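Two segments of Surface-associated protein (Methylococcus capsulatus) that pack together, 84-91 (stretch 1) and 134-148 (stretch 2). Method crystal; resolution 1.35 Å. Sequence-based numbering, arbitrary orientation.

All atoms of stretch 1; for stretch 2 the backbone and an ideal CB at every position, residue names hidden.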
ATOM      1  N   PRO A  84       3.123  17.409   0.178  1.00 13.89           N
ATOM      2  CA  PRO A  84       3.619  16.054   0.445  1.00 13.68           C
ATOM      3  C   PRO A  84       2.981  15.443   1.690  1.00 12.68           C
ATOM      4  O   PRO A  84       2.811  16.107   2.713  1.00 12.10           O
ATOM      5  CB  PRO A  84       5.127  16.250   0.638  1.00 14.01           C
ATOM      6  CG  PRO A  84       5.313  17.701   0.927  1.00 14.84           C
ATOM      7  CD  PRO A  84       4.164  18.445   0.317  1.00 14.44           C
ATOM      8  N   ARG A  85       2.616  14.178   1.595  1.00 11.54           N
ATOM      9  CA  ARG A  85       1.922  13.508   2.687  1.00 10.90           C
ATOM     10  C   ARG A  85       2.877  13.010   3.761  1.00 11.15           C
ATOM     11  O   ARG A  85       3.205  11.824   3.840  1.00 10.54           O
ATOM     12  CB  ARG A  85       1.035  12.383   2.146  1.00 10.50           C
ATOM     13  CG  ARG A  85      -0.145  12.900   1.325  1.00 10.40           C
ATOM     14  CD  ARG A  85      -1.051  11.757   0.838  1.00 10.20           C
ATOM     15  NE  ARG A  85      -0.365  10.980  -0.196  1.00  9.68           N
ATOM     16  CZ  ARG A  85      -0.418  11.271  -1.491  1.00  9.30           C
ATOM     17  NH1 ARG A  85      -1.168  12.282  -1.925  1.00 10.25           N
ATOM     18  NH2 ARG A  85       0.285  10.550  -2.362  1.00  8.96           N
ATOM     19  N   ASP A  86       3.310  13.954   4.592  1.00 10.70           N
ATOM     20  CA  ASP A  86       4.204  13.681   5.699  1.00 11.19           C
ATOM     21  C   ASP A  86       3.380  13.738   6.978  1.00 11.21           C
ATOM     22  O   ASP A  86       2.885  14.808   7.358  1.00 11.32           O
ATOM     23  CB  ASP A  86       5.305  14.741   5.723  1.00 11.78           C
ATOM     24  CG  ASP A  86       6.286  14.543   6.850  1.00 10.84           C
ATOM     25  OD1 ASP A  86       6.126  13.598   7.650  1.00 11.44           O
ATOM     26  OD2 ASP A  86       7.215  15.370   6.953  1.00 14.14           O
ATOM     27  N   PHE A  87       3.236  12.608   7.656  1.00 11.09           N
ATOM     28  CA  PHE A  87       2.442  12.557   8.886  1.00 11.49           C
ATOM     29  C   PHE A  87       3.289  12.715  10.153  1.00 12.18           C
ATOM     30  O   PHE A  87       2.793  12.517  11.257  1.00 12.06           O
ATOM     31  CB  PHE A  87       1.613  11.261   8.961  1.00 10.99           C
ATOM     32  CG  PHE A  87       0.448  11.224   8.003  1.00 11.81           C
ATOM     33  CD1 PHE A  87      -0.799  11.710   8.379  1.00  6.04           C
ATOM     34  CD2 PHE A  87       0.594  10.678   6.727  1.00  8.95           C
ATOM     35  CE1 PHE A  87      -1.873  11.673   7.495  1.00 11.19           C
ATOM     36  CE2 PHE A  87      -0.470  10.630   5.842  1.00 11.16           C
ATOM     37  CZ  PHE A  87      -1.704  11.130   6.223  1.00  8.76           C
ATOM     38  N   SER A  88       4.570  13.043   9.992  1.00 12.28           N
ATOM     39  CA  SER A  88       5.453  13.196  11.153  1.00 12.80           C
ATOM     40  C   SER A  88       4.870  14.197  12.153  1.00 13.23           C
ATOM     41  O   SER A  88       4.391  15.252  11.757  1.00 12.98           O
ATOM     42  CB  SER A  88       6.847  13.653  10.709  1.00 12.49           C
ATOM     43  OG  SER A  88       7.439  12.721   9.793  1.00 11.50           O
ATOM     44  N   GLY A  89       4.920  13.839  13.434  1.00 13.48           N
ATOM     45  CA  GLY A  89       4.354  14.679  14.500  1.00 14.12           C
ATOM     46  C   GLY A  89       2.895  14.360  14.771  1.00 14.61           C
ATOM     47  O   GLY A  89       2.360  14.694  15.834  1.00 14.70           O
ATOM     48  N   TYR A  90       2.253  13.715  13.795  1.00 14.53           N
ATOM     49  CA  TYR A  90       0.872  13.226  13.895  1.00 14.46           C
ATOM     50  C   TYR A  90      -0.150  14.347  13.969  1.00 13.69           C
ATOM     51  O   TYR A  90       0.191  15.522  13.863  1.00 13.20           O
ATOM     52  CB  TYR A  90       0.697  12.243  15.060  1.00 21.10           C
ATOM     53  CG  TYR A  90       1.817  11.215  15.133  1.00  8.37           C
ATOM     54  CD1 TYR A  90       2.079  10.377  14.056  1.00 12.87           C
ATOM     55  CD2 TYR A  90       2.609  11.087  16.273  1.00 14.07           C
ATOM     56  CE1 TYR A  90       3.087   9.449  14.106  1.00 12.68           C
ATOM     57  CE2 TYR A  90       3.622  10.153  16.335  1.00 14.64           C
ATOM     58  CZ  TYR A  90       3.855   9.340  15.249  1.00  5.77           C
ATOM     59  OH  TYR A  90       4.869   8.410  15.308  1.00 15.33           O
ATOM     60  N   ASN A  91      -1.409  13.959  14.128  1.00 13.05           N
ATOM     61  CA  ASN A  91      -2.519  14.907  14.047  1.00 12.53           C
ATOM     62  C   ASN A  91      -2.464  15.664  12.721  1.00 12.69           C
ATOM     63  O   ASN A  91      -2.610  16.879  12.642  1.00 12.18           O
ATOM     64  CB  ASN A  91      -2.541  15.796  15.303  1.00 13.18           C
ATOM     65  CG  ASN A  91      -2.631  14.960  16.586  1.00  7.39           C
ATOM     66  OD1 ASN A  91      -1.862  15.136  17.542  1.00 18.24           O
ATOM     67  ND2 ASN A  91      -3.569  14.019  16.594  1.00 15.91           N
ATOM     68  N   UNK A 134      -3.040   3.036  -5.898  1.00  9.72           N
ATOM     69  CA  UNK A 134      -3.084   3.446  -4.493  1.00  9.98           C
ATOM     70  C   UNK A 134      -2.247   4.706  -4.331  1.00  9.71           C
ATOM     71  O   UNK A 134      -1.698   5.227  -5.301  1.00  9.61           O
ATOM     72  CB  UNK A 134      -2.580   2.334  -3.571  1.00  9.98           C
ATOM     73  N   UNK A 135      -2.163   5.207  -3.102  1.00  9.08           N
ATOM     74  CA  UNK A 135      -1.401   6.421  -2.807  1.00  9.29           C
ATOM     75  C   UNK A 135      -0.503   6.209  -1.602  1.00  8.84           C
ATOM     76  O   UNK A 135      -0.885   5.532  -0.640  1.00  8.80           O
ATOM     77  CB  UNK A 135      -2.341   7.603  -2.562  1.00  9.29           C
ATOM     78  N   UNK A 136       0.669   6.839  -1.656  1.00  8.75           N
ATOM     79  CA  UNK A 136       1.717   6.666  -0.657  1.00  8.26           C
ATOM     80  C   UNK A 136       1.915   7.903   0.196  1.00  8.42           C
ATOM     81  O   UNK A 136       1.764   9.035  -0.282  1.00  8.87           O
ATOM     82  CB  UNK A 136       3.036   6.298  -1.339  1.00  8.26           C
ATOM     83  N   UNK A 137       2.277   7.651   1.449  1.00  8.38           N
ATOM     84  CA  UNK A 137       2.576   8.695   2.433  1.00  8.66           C
ATOM     85  C   UNK A 137       3.710   8.172   3.300  1.00  9.44           C
ATOM     86  O   UNK A 137       4.072   6.999   3.205  1.00  9.65           O
ATOM     87  CB  UNK A 137       1.350   9.058   3.273  1.00  8.66           C
ATOM     88  N   UNK A 138       4.256   9.025   4.160  1.00  9.91           N
ATOM     89  CA  UNK A 138       5.295   8.580   5.070  1.00  9.96           C
ATOM     90  C   UNK A 138       5.198   9.324   6.394  1.00 10.48           C
ATOM     91  O   UNK A 138       4.486  10.321   6.513  1.00 10.51           O
ATOM     92  CB  UNK A 138       6.677   8.778   4.445  1.00  9.96           C
ATOM     93  N   UNK A 139       5.916   8.823   7.390  1.00 10.70           N
ATOM     94  CA  UNK A 139       6.142   9.585   8.618  1.00 10.96           C
ATOM     95  C   UNK A 139       7.342   9.058   9.358  1.00 12.07           C
ATOM     96  O   UNK A 139       7.739   7.906   9.180  1.00 11.83           O
ATOM     97  CB  UNK A 139       4.909   9.541   9.523  1.00 10.96           C
ATOM     98  N   UNK A 140       7.925   9.935  10.167  1.00 12.54           N
ATOM     99  CA  UNK A 140       8.927   9.566  11.142  1.00 13.33           C
ATOM    100  C   UNK A 140       8.266   9.444  12.508  1.00 14.09           C
ATOM    101  O   UNK A 140       7.381  10.236  12.843  1.00 14.60           O
ATOM    102  CB  UNK A 140      10.067  10.586  11.170  1.00 13.33           C
ATOM    103  N   UNK A 141       8.658   8.434  13.276  1.00 14.22           N
ATOM    104  CA  UNK A 141       8.088   8.218  14.600  1.00 15.13           C
ATOM    105  C   UNK A 141       9.063   7.534  15.532  1.00 15.67           C
ATOM    106  O   UNK A 141      10.214   7.263  15.162  1.00 15.10           O
ATOM    107  CB  UNK A 141       6.806   7.390  14.497  1.00 15.13           C
ATOM    108  N   UNK A 142       8.593   7.254  16.741  1.00 15.36           N
ATOM    109  CA  UNK A 142       9.410   6.630  17.771  1.00 15.33           C
ATOM    110  C   UNK A 142       8.802   5.311  18.205  1.00 16.14           C
ATOM    111  O   UNK A 142       7.581   5.169  18.262  1.00 15.96           O
ATOM    112  CB  UNK A 142       9.569   7.563  18.973  1.00 15.33           C
ATOM    113  N   UNK A 143       9.659   4.342  18.517  1.00 17.14           N
ATOM    114  CA  UNK A 143       9.192   3.068  19.033  1.00 17.67           C
ATOM    115  C   UNK A 143       8.241   3.320  20.201  1.00 17.98           C
ATOM    116  O   UNK A 143       8.548   4.116  21.100  1.00 17.90           O
ATOM    117  CB  UNK A 143      10.368   2.188  19.463  1.00 17.67           C
ATOM    118  N   UNK A 144       7.098   2.643  20.190  1.00 18.14           N
ATOM    119  CA  UNK A 144       6.137   2.776  21.275  1.00 18.44           C
ATOM    120  C   UNK A 144       5.100   3.864  21.077  1.00 17.85           C
ATOM    121  O   UNK A 144       4.132   3.933  21.836  1.00 19.23           O
ATOM    122  CB  UNK A 144       6.887   3.041  22.582  1.00 18.44           C
ATOM    123  N   UNK A 145       5.288   4.720  20.071  1.00 18.14           N
ATOM    124  CA  UNK A 145       4.269   5.720  19.740  1.00 18.94           C
ATOM    125  C   UNK A 145       2.931   5.026  19.528  1.00 18.94           C
ATOM    126  O   UNK A 145       2.819   4.109  18.709  1.00 17.72           O
ATOM    127  CB  UNK A 145       4.664   6.518  18.496  1.00 18.94           C
ATOM    128  N   UNK A 146       1.920   5.448  20.280  1.00 19.96           N
ATOM    129  CA  UNK A 146       0.579   4.905  20.121  1.00 16.52           C
ATOM    130  C   UNK A 146      -0.259   5.896  19.335  1.00 21.65           C
ATOM    131  O   UNK A 146      -0.573   6.989  19.805  1.00 19.35           O
ATOM    132  CB  UNK A 146      -0.062   4.601  21.477  1.00 16.52           C
ATOM    133  N   UNK A 147      -0.602   5.505  18.117  1.00 18.27           N
ATOM    134  CA  UNK A 147      -1.249   6.402  17.187  1.00 16.87           C
ATOM    135  C   UNK A 147      -2.502   5.744  16.645  1.00 16.12           C
ATOM    136  O   UNK A 147      -2.730   4.548  16.842  1.00 15.75           O
ATOM    137  CB  UNK A 147      -0.301   6.792  16.051  1.00 16.87           C
ATOM    138  N   UNK A 148      -3.317   6.538  15.963  1.00 15.02           N
ATOM    139  CA  UNK A 148      -4.533   6.021  15.353  1.00 14.74           C
ATOM    140  C   UNK A 148      -4.550   6.398  13.887  1.00 13.52           C
ATOM    141  O   UNK A 148      -4.411   7.565  13.542  1.00 13.46           O
ATOM    142  CB  UNK A 148      -5.779   6.551  16.065  1.00 14.74           C
TER

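Position 134 lies out of reach of stretch 1, which constrains it little; the residue is Gly 134. At 135 the strand begins and CA-to-CB points toward stretch 1, with the ideal CB 4.0 Å from Arg 85 NH2. A second positive charge held here would be repelled, but methylenes laid over the guanidinium would suit, as would a small residue. Lys 135 takes the first course: its CB lies over one face of the guanidinium, and its end leads away, separating the two charges.

At 136 the CB points away, so stretch 1 would accept almost any side chain; the carbonyl matters more, as an acceptor for the guanidinium. The residue is Trp 136; Arg 85 NE lies 2.9 Å and Arg 85 NH2 3.0 Å from Trp 136 O, and both donate to it.

Position 137 points toward stretch 1 in close quarters, its ideal CB 3.4 Å from Arg 85 O and 3.5 Å from Phe 87 CE2. Small residues fit, and a hydroxyl could also accept from the guanidinium. Ser 137 does so weakly, Arg 85 NE lying 3.3 Å from Ser 137 OG, while its CB meets the edge of the Phe 87 ring.

At 138 the backbone is bridged to Asp 86: the amide N donates to Arg 85 O (3.0 Å), and the carbonyl O accepts from Phe 87 N (2.8 Å). The CB points away, so a short side chain would touch little, whereas an aromatic one could return over the chain. Phe 138 returns, with chi1 in p, and Asp 86 CA sits over its ring face, 4.1 Å from the Phe 138 ring centroid.

Position 139 points toward stretch 1, its ideal CB 3.5 Å from Ser 88 N, with Phe 87 and the Tyr 90 ring nearby. An apolar residue, aliphatic or aromatic, would suit. Phe 139 packs its CB 3.7 Å from Phe 87 CB and receives the edge of Tyr 90 toward its face in an offset pair.

At 140 the CB points sideways, 3.7 Å from Ser 88 OG, inviting a polar side chain. The backbone N of Asn 140 donates to Ser 88 OG at 2.9 Å and its ND2 to the same OG at 3.2 Å; that hydroxyl in turn donates to Asp 86 OD1. A water links Asn 140 O to Gly 89 N.

At 141 an ideal CB would lie 2.3 Å from Tyr 90 OH, a clash that favors glycine: Gly 141.

Positions 142 to 145 form a type II turn. At 142 and 143 stretch 1 offers an ideal CB no contact, so many side chains would do: Lys 142 and Ala 143. The backbone angles at 144 call for Gly 144. Position 145 points toward Tyr 90 OH, where an acceptor would suit: Asp 145 OD2 takes the bond from Tyr 90 OH at 2.7 Å and another from Lys 142 N.

Position 146 points away; Lys 146 is free of stretch 1. Position 147 faces the Tyr 90 ring and suits a branched aliphatic; Ile 147 places CG2 over its face, 3.6 Å from the Tyr 90 ring centroid. Position 148 is out of reach, so stretch 1 makes no demand; it is Thr 148.

Stretch 2 134-148: GKWSFFNGKAGDKIT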
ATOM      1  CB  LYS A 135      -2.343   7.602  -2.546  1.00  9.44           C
ATOM      2  CG  LYS A 135      -3.098   8.062  -3.786  1.00 10.13           C
ATOM      3  CD  LYS A 135      -2.165   8.718  -4.806  1.00  7.93           C
ATOM      4  CE  LYS A 135      -2.914   9.500  -5.880  1.00 12.58           C
ATOM      5  NZ  LYS A 135      -3.737   8.672  -6.760  1.00 11.23           N
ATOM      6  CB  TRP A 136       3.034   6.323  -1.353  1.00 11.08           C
ATOM      7  CG  TRP A 136       2.992   4.963  -1.962  1.00  6.90           C
ATOM      8  CD1 TRP A 136       2.469   4.623  -3.180  1.00 10.43           C
ATOM      9  CD2 TRP A 136       3.451   3.746  -1.360  1.00  8.45           C
ATOM     10  NE1 TRP A 136       2.595   3.254  -3.387  1.00  8.97           N
ATOM     11  CE2 TRP A 136       3.189   2.698  -2.282  1.00  9.24           C
ATOM     12  CE3 TRP A 136       4.061   3.436  -0.136  1.00  9.13           C
ATOM     13  CZ2 TRP A 136       3.519   1.366  -2.011  1.00  8.94           C
ATOM     14  CZ3 TRP A 136       4.391   2.109   0.126  1.00  8.21           C
ATOM     15  CH2 TRP A 136       4.114   1.093  -0.803  1.00  8.49           C
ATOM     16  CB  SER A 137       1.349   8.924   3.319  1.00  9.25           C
ATOM     17  OG  SER A 137       0.187   9.196   2.545  1.00  8.91           O
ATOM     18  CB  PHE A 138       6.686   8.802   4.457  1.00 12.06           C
ATOM     19  CG  PHE A 138       7.100  10.254   4.383  1.00  7.46           C
ATOM     20  CD1 PHE A 138       7.863  10.841   5.398  1.00  9.77           C
ATOM     21  CD2 PHE A 138       6.723  11.036   3.303  1.00  9.11           C
ATOM     22  CE1 PHE A 138       8.226  12.184   5.321  1.00 10.74           C
ATOM     23  CE2 PHE A 138       7.091  12.378   3.215  1.00 10.68           C
ATOM     24  CZ  PHE A 138       7.854  12.935   4.231  1.00  6.20           C
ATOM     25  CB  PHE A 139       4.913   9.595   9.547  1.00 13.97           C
ATOM     26  CG  PHE A 139       4.441   8.220   9.981  1.00  5.58           C
ATOM     27  CD1 PHE A 139       4.930   7.626  11.142  1.00 10.59           C
ATOM     28  CD2 PHE A 139       3.487   7.526   9.227  1.00  9.83           C
ATOM     29  CE1 PHE A 139       4.499   6.366  11.542  1.00 11.14           C
ATOM     30  CE2 PHE A 139       3.045   6.266   9.619  1.00 10.30           C
ATOM     31  CZ  PHE A 139       3.549   5.691  10.780  1.00  6.60           C
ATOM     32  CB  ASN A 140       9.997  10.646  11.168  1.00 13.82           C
ATOM     33  CG  ASN A 140      10.726  10.749   9.845  1.00  8.03           C
ATOM     34  OD1 ASN A 140      11.497   9.851   9.502  1.00 14.61           O
ATOM     35  ND2 ASN A 140      10.436  11.793   9.063  1.00 14.31           N
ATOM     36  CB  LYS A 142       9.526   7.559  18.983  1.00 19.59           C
ATOM     37  CG  LYS A 142      10.200   8.886  18.683  1.00  9.62           C
ATOM     38  CD  LYS A 142      11.697   8.729  18.398  1.00 34.98           C
ATOM     39  CE  LYS A 142      12.398  10.079  18.284  1.00 16.55           C
ATOM     40  NZ  LYS A 142      13.884   9.929  18.322  1.00 34.37           N
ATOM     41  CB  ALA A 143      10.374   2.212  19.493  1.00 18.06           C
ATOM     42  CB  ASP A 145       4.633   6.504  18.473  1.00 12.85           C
ATOM     43  CG  ASP A 145       5.630   7.618  18.732  1.00 30.99           C
ATOM     44  OD1 ASP A 145       6.014   7.826  19.908  1.00 13.27           O
ATOM     45  OD2 ASP A 145       6.033   8.300  17.759  1.00 11.41           O
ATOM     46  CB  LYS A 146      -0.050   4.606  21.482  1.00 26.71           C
ATOM     47  CG  LYS A 146       0.707   3.546  22.266  1.00 11.82           C
ATOM     48  CD  LYS A 146      -0.029   3.105  23.529  1.00 34.89           C
ATOM     49  CE  LYS A 146       0.682   1.919  24.170  1.00 16.39           C
ATOM     50  NZ  LYS A 146      -0.090   1.298  25.289  1.00 42.73           N
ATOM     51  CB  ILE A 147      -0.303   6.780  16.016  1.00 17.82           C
ATOM     52  CG1 ILE A 147       0.170   5.527  15.269  1.00 15.03           C
ATOM     53  CG2 ILE A 147       0.895   7.584  16.527  1.00 17.96           C
ATOM     54  CD1 ILE A 147       1.011   5.843  14.025  1.00 18.36           C
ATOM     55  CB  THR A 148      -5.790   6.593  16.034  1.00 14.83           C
ATOM     56  OG1 THR A 148      -5.788   6.213  17.415  1.00 16.88           O
ATOM     57  CG2 THR A 148      -7.057   6.053  15.370  1.00 15.22           C
TER
HETATM   58  O   HOH W   1       6.344  11.809  14.739  1.00 16.81           O
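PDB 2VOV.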